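Methylmalonyl-CoA carboxyltransferase 12S subunit (Propionibacterium freudenreichii, PDB 1ON3) catalyses transfer of the carboxyl group of methylmalonyl-CoA to the biotin of the 1.3S subunit, forming propanoyl-CoA, as the homohexameric core of transcarboxylase. Local coordinates at residues Pro96-Ser101 / Leu127-Pro132; Asn233-Ala238 / Glu307-Tyr312; Asn315-Phe320 / Ala332-Val337. All coordinates share one frame; numbering follows the deposited sequence.

Contact 1: residues Pro96-Ser101 / Leu127-Pro132; sequences PVHAAS and LLTGTP
H98 and T131 meet in a buried contact inside a beta-alpha-beta unit, where strand 95-102 receives the linker that leads out of helix 113-129 toward the parallel strand 133-139. The helix ends in a Schellman motif: G130, with positive phi, is the C-prime residue, T131 N reaches back to A126 O, and the weak G130 N to L127 O bond completes it. The chain then passes T131 and P132 to the strand. Strand and linker are joined first through the backbone, where H98 N donates to P132 O at 3.1 Å, with an N-H...O angle of 167°; H98 with L134 continues this pairing into strand 133-139. A second bond runs between H98 ND1 and T131 OG1 at 2.7 Å, with OG1 close to the ring plane at the edge of the imidazole. T131 holds OG1 between its backbone N and carbonyl carbon (chi1 83°), which directs the hydroxyl to ND1 and leaves CG2 4.1 Å from P96 CB. Beside it, P96 O lies 3.4 Å from T131 CB while also accepting a bond from Q257 NE2. T129 OG1 approaches H98 CE1 obliquely at 3.2 Å, but its hydrogen-bond partner is Q125 O, one turn back in the helix. T129 O is hydrogen-bonded to T508 OG1 of a neighbouring subunit, so the helix end also faces the assembly. Next to the polar pair, V97 and P132 cross at about a right angle, with V97 CG1 4.1 Å from P132 CB.

Contact 2: residues Asn233-Ala238 / Glu307-Tyr312; sequences NIHFVA and EVKAGY
H235 and K309 join the edges of the chain's two beta sheets: F236 begins strand 236-238, outermost in the first, and E307 and V308 belong to strand 305-308, outermost in the second. A type I turn from K309 to Y312 follows. K309 N donates to H235 O at 2.9 Å (N-H...O 153°). The same carbonyl accepts from a water 2.8 Å away, which also donates to E307 O and accepts from A310 N, so the water links the two backbones beside the direct bond. The K309 side chain runs extended beyond CG alongside the imidazole, pointing the same way, and CE lies over one face in a CH-pi contact, 3.9 Å from the ring centroid. K309 NZ forms a salt bridge with E352 OE1, which also bonds H235 NE2, and a hydrogen bond to G232 O, while H235 ND1 pairs with I192 N; the ring is thus held at both nitrogens. An alanine in place of K309 would probably strip the CH-pi cover from H235 and leave E352 and G232 O without their lysine partner. V308 CG1 sits at the ring edge, 3.8 Å from H235 CD2, and V308 CG2 is likewise 3.8 Å from F236 CZ.

Contact 3: residues Asn315-Phe320 / Ala332-Val337; sequences NLVTAF and ANQPSV
Q334 and N315 meet at the open end of the beta hairpin formed by strands 316-323 and 326-333. At its base Q334 CB rests 3.5 Å from N315 O. CG lies anti to the backbone N (chi1 -177°), chi2 (62°) bends the chain at CD, and the end of the side chain leads away from the other strand. At the tip NE2 comes 4.0 Å from V317 CG2, the two side chains crossing obliquely; NE2 bonds D291 OD1 and OE1 accepts from V292 N, so both ends of the amide are engaged. The main chain pins the root of this side chain: Q334 N donates to N315 O at 2.9 Å. The antiparallel register is set by the hydrogen-bonded pair V317 and A332, with V317 N to A332 O at 2.8 Å and A332 N to V317 O at 2.9 Å. L316 and N333 form the adjacent non-hydrogen-bonded pair, L316 CD1 standing 4.0 Å from N333 ND2. That same ND2 donates to a water 2.9 Å away, which lies near N315 O as well. Past the type I turn from Q334 to V337, V337 CG1 returns to within 4.0 Å of N315 CB. Around the hairpin end, L316 packs on A346 of helix 344-359, V317 touches E307 of strand 305-308, and on the other side of the hairpin N333 OD1 accepts from D369 N of strand 364-370.

Overall arrangement
Followed from the N terminus, the chain closes contact 1 first, around the helix of a beta-alpha-beta unit in the first sheet. Contact 2 then closes a span of 68 residues from the far edge of that sheet to the start of the second, and contact 3 closes a tight hairpin within the second. The three lie in series; none nests in or crosses another. Contact 1 stands apart, its centre 24 Å from that of contact 2 and 32 Å from that of contact 3, on the opposite side of the chain's centre from contact 3. Contacts 2 and 3 touch through neighbouring strands, probably by a hydrogen bond from V308 N to T318 O (2.8 Å).

Contact 1: residues Pro96-Ser101 / Leu127-Pro132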
# COMPACT_ATOMS: atom_id res chain seq x y z
N PRO E 96 -18.21 -23.41 2.74
CA PRO E 96 -18.43 -22.90 4.10
C PRO E 96 -19.36 -21.68 4.09
O PRO E 96 -19.20 -20.79 3.24
CB PRO E 96 -17.02 -22.52 4.56
CG PRO E 96 -16.13 -23.44 3.73
CD PRO E 96 -16.78 -23.36 2.39
N VAL E 97 -20.31 -21.65 5.02
CA VAL E 97 -21.21 -20.51 5.15
C VAL E 97 -21.54 -20.31 6.63
O VAL E 97 -21.29 -21.19 7.44
CB VAL E 97 -22.58 -20.71 4.42
CG1 VAL E 97 -22.38 -20.81 2.91
CG2 VAL E 97 -23.31 -21.94 4.97
N HIS E 98 -22.05 -19.13 6.95
CA HIS E 98 -22.51 -18.79 8.30
C HIS E 98 -23.99 -18.45 8.14
O HIS E 98 -24.38 -17.88 7.12
CB HIS E 98 -21.73 -17.61 8.88
CG HIS E 98 -20.34 -17.97 9.30
ND1 HIS E 98 -19.30 -18.10 8.41
CD2 HIS E 98 -19.85 -18.31 10.52
CE1 HIS E 98 -18.22 -18.51 9.06
NE2 HIS E 98 -18.53 -18.65 10.34
N ALA E 99 -24.80 -18.80 9.13
CA ALA E 99 -26.24 -18.56 9.00
C ALA E 99 -26.93 -18.30 10.33
O ALA E 99 -26.41 -18.65 11.39
CB ALA E 99 -26.89 -19.77 8.33
N ALA E 100 -28.10 -17.66 10.25
CA ALA E 100 -28.91 -17.36 11.43
C ALA E 100 -30.34 -17.74 11.07
O ALA E 100 -30.76 -17.62 9.91
CB ALA E 100 -28.83 -15.89 11.77
N SER E 101 -31.11 -18.19 12.05
CA SER E 101 -32.48 -18.60 11.76
C SER E 101 -33.34 -18.25 12.96
O SER E 101 -33.15 -18.81 14.04
CB SER E 101 -32.50 -20.11 11.48
OG SER E 101 -33.75 -20.56 10.99
N LEU E 127 -17.51 -12.48 7.99
CA LEU E 127 -16.60 -11.46 7.47
C LEU E 127 -15.13 -11.85 7.72
O LEU E 127 -14.30 -11.77 6.82
CB LEU E 127 -16.90 -10.10 8.15
CG LEU E 127 -16.07 -8.89 7.70
CD1 LEU E 127 -16.34 -8.62 6.23
CD2 LEU E 127 -16.44 -7.65 8.52
N LEU E 128 -14.84 -12.28 8.93
CA LEU E 128 -13.48 -12.68 9.31
C LEU E 128 -12.94 -13.87 8.50
O LEU E 128 -11.75 -13.93 8.21
CB LEU E 128 -13.45 -13.05 10.79
CG LEU E 128 -12.08 -13.43 11.35
CD1 LEU E 128 -11.19 -12.19 11.41
CD2 LEU E 128 -12.24 -14.01 12.75
N THR E 129 -13.81 -14.82 8.18
CA THR E 129 -13.41 -16.02 7.44
C THR E 129 -13.73 -15.93 5.95
O THR E 129 -13.43 -16.84 5.18
CB THR E 129 -14.10 -17.26 8.03
OG1 THR E 129 -15.52 -17.09 7.96
CG2 THR E 129 -13.68 -17.45 9.51
N GLY E 130 -14.36 -14.82 5.56
CA GLY E 130 -14.71 -14.63 4.16
C GLY E 130 -15.77 -15.56 3.59
O GLY E 130 -15.63 -16.06 2.47
N THR E 131 -16.84 -15.80 4.34
CA THR E 131 -17.88 -16.68 3.80
C THR E 131 -19.22 -15.98 3.67
O THR E 131 -19.47 -14.92 4.28
CB THR E 131 -18.15 -17.92 4.70
OG1 THR E 131 -19.05 -17.54 5.75
CG2 THR E 131 -16.85 -18.47 5.30
N PRO E 132 -20.11 -16.56 2.86
CA PRO E 132 -21.44 -15.98 2.67
C PRO E 132 -22.20 -16.04 4.00
O PRO E 132 -21.88 -16.85 4.88
CB PRO E 132 -22.07 -16.91 1.64
CG PRO E 132 -20.91 -17.30 0.79
CD PRO E 132 -19.81 -17.55 1.81

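Contact 2: residues Asn233-Ala238 / Glu307-Tyr312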
# COMPACT_ATOMS: atom_id res chain seq x y z
N ASN E 233 -39.06 -4.09 -3.36
CA ASN E 233 -38.19 -4.44 -2.22
C ASN E 233 -37.54 -5.82 -2.23
O ASN E 233 -36.57 -6.03 -1.50
CB ASN E 233 -38.97 -4.40 -0.91
CG ASN E 233 -39.41 -3.01 -0.50
OD1 ASN E 233 -40.51 -2.84 0.05
ND2 ASN E 233 -38.57 -2.01 -0.72
N ILE E 234 -38.06 -6.77 -3.00
CA ILE E 234 -37.51 -8.12 -2.95
C ILE E 234 -37.07 -8.70 -4.27
O ILE E 234 -37.44 -8.21 -5.33
CB ILE E 234 -38.49 -9.11 -2.27
CG1 ILE E 234 -39.75 -9.28 -3.13
CG2 ILE E 234 -38.85 -8.58 -0.87
CD1 ILE E 234 -40.69 -10.37 -2.64
N HIS E 235 -36.32 -9.80 -4.19
CA HIS E 235 -35.76 -10.38 -5.40
C HIS E 235 -36.32 -11.68 -5.90
O HIS E 235 -36.21 -11.97 -7.09
CB HIS E 235 -34.25 -10.50 -5.21
CG HIS E 235 -33.61 -9.22 -4.76
ND1 HIS E 235 -33.70 -8.76 -3.47
CD2 HIS E 235 -32.95 -8.26 -5.46
CE1 HIS E 235 -33.12 -7.57 -3.38
NE2 HIS E 235 -32.66 -7.25 -4.57
N PHE E 236 -36.91 -12.47 -5.00
CA PHE E 236 -37.49 -13.74 -5.36
C PHE E 236 -38.73 -14.03 -4.54
O PHE E 236 -38.75 -13.75 -3.33
CB PHE E 236 -36.50 -14.90 -5.13
CG PHE E 236 -35.19 -14.74 -5.86
CD1 PHE E 236 -34.12 -14.10 -5.26
CD2 PHE E 236 -35.05 -15.18 -7.17
CE1 PHE E 236 -32.92 -13.89 -5.95
CE2 PHE E 236 -33.86 -14.98 -7.87
CZ PHE E 236 -32.80 -14.33 -7.26
N VAL E 237 -39.75 -14.56 -5.20
CA VAL E 237 -40.96 -14.97 -4.49
C VAL E 237 -40.89 -16.48 -4.47
O VAL E 237 -40.64 -17.09 -5.50
CB VAL E 237 -42.26 -14.53 -5.20
CG1 VAL E 237 -43.46 -15.19 -4.52
CG2 VAL E 237 -42.41 -13.04 -5.12
N ALA E 238 -41.10 -17.07 -3.29
CA ALA E 238 -41.06 -18.51 -3.13
C ALA E 238 -42.41 -18.99 -2.59
O ALA E 238 -43.01 -18.35 -1.73
CB ALA E 238 -39.96 -18.88 -2.15
N GLU E 307 -33.75 -15.71 -12.91
CA GLU E 307 -34.15 -14.32 -13.04
C GLU E 307 -34.30 -13.65 -11.67
O GLU E 307 -34.90 -14.21 -10.76
CB GLU E 307 -35.47 -14.23 -13.82
CG GLU E 307 -35.62 -12.92 -14.57
CD GLU E 307 -36.90 -12.83 -15.40
OE1 GLU E 307 -37.45 -13.88 -15.80
OE2 GLU E 307 -37.33 -11.68 -15.66
N VAL E 308 -33.73 -12.45 -11.55
CA VAL E 308 -33.79 -11.65 -10.33
C VAL E 308 -34.90 -10.60 -10.53
O VAL E 308 -34.99 -9.98 -11.60
CB VAL E 308 -32.43 -10.96 -10.07
CG1 VAL E 308 -32.51 -10.07 -8.81
CG2 VAL E 308 -31.35 -12.03 -9.89
N LYS E 309 -35.73 -10.40 -9.50
CA LYS E 309 -36.85 -9.46 -9.57
C LYS E 309 -37.69 -9.72 -10.83
O LYS E 309 -38.09 -8.79 -11.54
CB LYS E 309 -36.35 -8.01 -9.55
CG LYS E 309 -36.06 -7.54 -8.12
CD LYS E 309 -35.53 -6.12 -7.99
CE LYS E 309 -35.42 -5.77 -6.49
NZ LYS E 309 -34.84 -4.44 -6.19
N ALA E 310 -37.97 -11.00 -11.08
CA ALA E 310 -38.73 -11.41 -12.26
C ALA E 310 -40.12 -10.78 -12.38
O ALA E 310 -40.62 -10.62 -13.49
CB ALA E 310 -38.87 -12.92 -12.30
N GLY E 311 -40.73 -10.46 -11.25
CA GLY E 311 -42.06 -9.87 -11.28
C GLY E 311 -42.12 -8.37 -11.10
O GLY E 311 -43.21 -7.80 -10.99
N TYR E 312 -40.96 -7.71 -11.06
CA TYR E 312 -40.89 -6.26 -10.90
C TYR E 312 -40.31 -5.62 -12.16
O TYR E 312 -39.39 -6.17 -12.76
CB TYR E 312 -39.97 -5.91 -9.72
CG TYR E 312 -39.91 -4.43 -9.39
CD1 TYR E 312 -41.02 -3.76 -8.88
CD2 TYR E 312 -38.73 -3.70 -9.56
CE1 TYR E 312 -40.97 -2.41 -8.55
CE2 TYR E 312 -38.66 -2.34 -9.23
CZ TYR E 312 -39.79 -1.71 -8.72
OH TYR E 312 -39.74 -0.39 -8.38
O HOH W 1 -37.34 -13.34 -9.19

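Contact 3: residues Asn315-Phe320 / Ala332-Val337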
# COMPACT_ATOMS: atom_id res chain seq x y z
N ASN E 315 -40.23 -4.64 -17.83
CA ASN E 315 -39.80 -4.02 -19.08
C ASN E 315 -38.28 -4.19 -19.19
O ASN E 315 -37.67 -3.85 -20.21
CB ASN E 315 -40.18 -2.53 -19.13
CG ASN E 315 -39.91 -1.79 -17.82
OD1 ASN E 315 -40.23 -2.29 -16.73
ND2 ASN E 315 -39.34 -0.59 -17.92
N LEU E 316 -37.67 -4.70 -18.12
CA LEU E 316 -36.23 -4.95 -18.09
C LEU E 316 -35.95 -6.25 -17.36
O LEU E 316 -36.46 -6.48 -16.27
CB LEU E 316 -35.47 -3.82 -17.41
CG LEU E 316 -33.96 -4.12 -17.47
CD1 LEU E 316 -33.23 -2.97 -18.09
CD2 LEU E 316 -33.41 -4.46 -16.09
N VAL E 317 -35.12 -7.10 -17.96
CA VAL E 317 -34.78 -8.38 -17.36
C VAL E 317 -33.37 -8.36 -16.76
O VAL E 317 -32.45 -7.83 -17.36
CB VAL E 317 -34.82 -9.51 -18.44
CG1 VAL E 317 -34.23 -10.79 -17.88
CG2 VAL E 317 -36.25 -9.74 -18.90
N THR E 318 -33.22 -8.92 -15.56
CA THR E 318 -31.91 -9.04 -14.90
C THR E 318 -31.88 -10.50 -14.47
O THR E 318 -32.80 -10.98 -13.79
CB THR E 318 -31.78 -8.14 -13.64
OG1 THR E 318 -32.92 -8.31 -12.78
CG2 THR E 318 -31.61 -6.67 -14.04
N ALA E 319 -30.85 -11.23 -14.89
CA ALA E 319 -30.76 -12.64 -14.55
C ALA E 319 -29.34 -13.16 -14.46
O ALA E 319 -28.45 -12.71 -15.16
CB ALA E 319 -31.53 -13.46 -15.60
N PHE E 320 -29.14 -14.13 -13.57
CA PHE E 320 -27.84 -14.76 -13.44
C PHE E 320 -27.84 -15.96 -14.40
O PHE E 320 -28.85 -16.65 -14.55
CB PHE E 320 -27.61 -15.27 -12.02
CG PHE E 320 -27.26 -14.20 -11.03
CD1 PHE E 320 -28.05 -13.98 -9.91
CD2 PHE E 320 -26.10 -13.44 -11.19
CE1 PHE E 320 -27.70 -13.01 -8.96
CE2 PHE E 320 -25.74 -12.48 -10.26
CZ PHE E 320 -26.53 -12.26 -9.14
N ALA E 332 -31.10 -7.05 -19.84
CA ALA E 332 -31.69 -6.99 -21.17
C ALA E 332 -33.04 -6.28 -21.21
O ALA E 332 -33.89 -6.47 -20.34
CB ALA E 332 -31.83 -8.43 -21.69
N ASN E 333 -33.25 -5.46 -22.24
CA ASN E 333 -34.54 -4.78 -22.36
C ASN E 333 -35.58 -5.78 -22.84
O ASN E 333 -35.26 -6.72 -23.57
CB ASN E 333 -34.44 -3.61 -23.33
CG ASN E 333 -33.23 -2.74 -23.05
OD1 ASN E 333 -32.24 -2.76 -23.79
ND2 ASN E 333 -33.30 -1.96 -21.98
N GLN E 334 -36.84 -5.58 -22.44
CA GLN E 334 -37.94 -6.48 -22.80
C GLN E 334 -38.94 -5.77 -23.74
O GLN E 334 -39.90 -5.16 -23.28
CB GLN E 334 -38.64 -6.94 -21.52
CG GLN E 334 -39.77 -7.96 -21.72
CD GLN E 334 -39.28 -9.25 -22.34
OE1 GLN E 334 -38.97 -9.30 -23.53
NE2 GLN E 334 -39.20 -10.30 -21.52
N PRO E 335 -38.72 -5.85 -25.07
CA PRO E 335 -39.60 -5.20 -26.05
C PRO E 335 -41.09 -5.53 -25.92
O PRO E 335 -41.93 -4.73 -26.32
CB PRO E 335 -39.01 -5.65 -27.39
CG PRO E 335 -37.55 -5.81 -27.07
CD PRO E 335 -37.64 -6.57 -25.76
N SER E 336 -41.39 -6.69 -25.37
CA SER E 336 -42.78 -7.10 -25.20
C SER E 336 -43.51 -6.42 -24.05
O SER E 336 -44.70 -6.67 -23.85
CB SER E 336 -42.84 -8.62 -25.03
OG SER E 336 -41.87 -9.06 -24.09
N VAL E 337 -42.82 -5.57 -23.29
CA VAL E 337 -43.45 -4.86 -22.17
C VAL E 337 -43.10 -3.37 -22.25
O VAL E 337 -41.94 -2.99 -22.16
CB VAL E 337 -42.98 -5.41 -20.79
CG1 VAL E 337 -43.61 -4.60 -19.68
CG2 VAL E 337 -43.36 -6.87 -20.65
O HOH W 2 -35.96 -1.74 -20.88